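Local coordinates for protein Non-reducing end alpha-L-arabinofuranosidase BoGH43B (Bacteroides ovatus, PDB 5JOZ) that cleaves terminal non-reducing alpha-L-arabinofuranoside residues from the side chains of xyloglucan, converting S units to X units during its breakdown, at residues G73-P78 / I90-Y94. Residue numbers count along the deposited sequence, not the author numbering.
Sequences GGQYAP and IGTNY
Two neighbouring strands of one blade in the five-bladed beta-propeller of this GH43 enzyme meet here: the start of the blade's first strand, G73-P78, runs antiparallel to the end of the second, I90-Y94, the two strands forming a beta hairpin. G73 enters extended, its CA 3.3 Å from Y94 O. G74, at a positive phi (85/-142) that favours glycine, forms a hydrogen-bonded pair with Y94: G74 N to Y94 O is 2.7 Å and Y94 N to G74 O 3.0 Å. Q75 and N93 follow as a non-hydrogen-bonded pair, CA atoms 4.7 Å apart, with both side chains on the face opposite that of Y94; N93 (chi1 t) donates through ND2 to P64 O. Y76 N then donates a hydrogen bond to T92 O (3.0 Å). The Y76 and Y94 rings, both chi1 m, form a T-shaped pair, centroids 4.9 Å apart and planes at 67°, the edge of Y94 meeting the face of Y76 (Y94 CD2 to Y76 CD1 3.6 Å); their hydroxyls are hydrogen-bonded to T72 O and W123 O respectively. Beyond Y76 a break at A77-P78 interrupts the ladder, which resumes where I90 bonds to T79. A77 turns its CB away from I90-Y94; its side chain lies about 3 Å from that of D126, inferred to tune the pKa of the catalytic Glu, and about 4 Å from that of D16, the presumed proton acceptor (nearest atoms), so the break probably borders the catalytic centre. P78 stays close through its backbone, CA to I90 O 3.1 Å in a CA-H...O contact.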
loop_
_atom_site.group_PDB
_atom_site.type_symbol
_atom_site.label_atom_id
_atom_site.label_comp_id
_atom_site.label_asym_id
_atom_site.label_seq_id
_atom_site.Cartn_x
_atom_site.Cartn_y
_atom_site.Cartn_z
ATOM N N GLY A 73 -8.376 -9.436 0.329
ATOM C CA GLY A 73 -9.025 -9.182 1.620
ATOM C C GLY A 73 -8.380 -8.014 2.351
ATOM O O GLY A 73 -7.330 -7.495 1.934
ATOM N N GLY A 74 -9.026 -7.602 3.437
ATOM C CA GLY A 74 -8.555 -6.529 4.305
ATOM C C GLY A 74 -8.941 -5.123 3.871
ATOM O O GLY A 74 -10.043 -4.896 3.380
ATOM N N GLN A 75 -8.027 -4.170 4.061
ATOM C CA GLN A 75 -8.322 -2.752 3.842
ATOM C C GLN A 75 -8.255 -2.312 2.377
ATOM O O GLN A 75 -7.208 -2.428 1.738
ATOM C CB GLN A 75 -7.385 -1.895 4.692
ATOM C CG GLN A 75 -7.539 -2.105 6.184
ATOM C CD GLN A 75 -8.958 -1.831 6.691
ATOM O OE1 GLN A 75 -9.718 -1.112 6.060
ATOM N NE2 GLN A 75 -9.309 -2.403 7.842
ATOM N N TYR A 76 -9.387 -1.816 1.869
ATOM C CA TYR A 76 -9.552 -1.322 0.496
ATOM C C TYR A 76 -9.411 0.204 0.539
ATOM O O TYR A 76 -8.931 0.741 1.535
ATOM C CB TYR A 76 -10.912 -1.760 -0.075
ATOM C CG TYR A 76 -10.920 -3.104 -0.732
ATOM C CD1 TYR A 76 -10.486 -4.230 -0.036
ATOM C CD2 TYR A 76 -11.383 -3.268 -2.043
ATOM C CE1 TYR A 76 -10.493 -5.491 -0.621
ATOM C CE2 TYR A 76 -11.403 -4.533 -2.643
ATOM C CZ TYR A 76 -10.951 -5.643 -1.921
ATOM O OH TYR A 76 -10.941 -6.906 -2.463
ATOM N N ALA A 77 -9.771 0.901 -0.535
ATOM C CA ALA A 77 -9.549 2.355 -0.641
ATOM C C ALA A 77 -10.062 3.151 0.554
ATOM O O ALA A 77 -11.247 3.082 0.865
ATOM C CB ALA A 77 -10.184 2.895 -1.906
ATOM N N PRO A 78 -9.168 3.886 1.239
ATOM C CA PRO A 78 -9.555 4.796 2.294
ATOM C C PRO A 78 -9.762 6.206 1.764
ATOM O O PRO A 78 -9.165 6.579 0.745
ATOM C CB PRO A 78 -8.336 4.789 3.189
ATOM C CG PRO A 78 -7.208 4.742 2.201
ATOM C CD PRO A 78 -7.709 3.927 1.040
ATOM N N ILE A 90 -12.083 7.052 6.515
ATOM C CA ILE A 90 -13.138 6.082 6.244
ATOM C C ILE A 90 -12.593 5.082 5.227
ATOM O O ILE A 90 -11.858 5.460 4.321
ATOM C CB ILE A 90 -14.443 6.790 5.744
ATOM C CG1 ILE A 90 -15.664 5.882 5.890
ATOM C CG2 ILE A 90 -14.345 7.245 4.297
ATOM C CD1 ILE A 90 -16.979 6.568 5.609
ATOM N N GLY A 91 -12.923 3.807 5.400
ATOM C CA GLY A 91 -12.568 2.779 4.423
ATOM C C GLY A 91 -13.462 1.576 4.551
ATOM O O GLY A 91 -14.472 1.619 5.265
ATOM N N THR A 92 -13.107 0.504 3.857
ATOM C CA THR A 92 -13.824 -0.772 3.968
ATOM C C THR A 92 -12.861 -1.928 4.280
ATOM O O THR A 92 -11.801 -2.032 3.675
ATOM C CB THR A 92 -14.556 -1.099 2.663
ATOM O OG1 THR A 92 -15.030 0.106 2.063
ATOM C CG2 THR A 92 -15.732 -2.032 2.920
ATOM N N ASN A 93 -13.252 -2.790 5.214
ATOM C CA ASN A 93 -12.530 -4.028 5.549
ATOM C C ASN A 93 -13.350 -5.220 5.028
ATOM O O ASN A 93 -14.486 -5.424 5.456
ATOM C CB ASN A 93 -12.346 -4.086 7.071
ATOM C CG ASN A 93 -11.618 -5.338 7.553
ATOM O OD1 ASN A 93 -11.925 -6.468 7.155
ATOM N ND2 ASN A 93 -10.665 -5.137 8.456
ATOM N N TYR A 94 -12.789 -5.992 4.100
ATOM C CA TYR A 94 -13.438 -7.208 3.589
ATOM C C TYR A 94 -12.698 -8.448 4.050
ATOM O O TYR A 94 -11.519 -8.614 3.731
ATOM C CB TYR A 94 -13.478 -7.227 2.056
ATOM C CG TYR A 94 -14.392 -6.197 1.415
ATOM C CD1 TYR A 94 -15.761 -6.427 1.279
ATOM C CD2 TYR A 94 -13.875 -4.999 0.917
ATOM C CE1 TYR A 94 -16.590 -5.485 0.684
ATOM C CE2 TYR A 94 -14.696 -4.054 0.318
ATOM C CZ TYR A 94 -16.052 -4.297 0.203
ATOM O OH TYR A 94 -16.853 -3.346 -0.394
#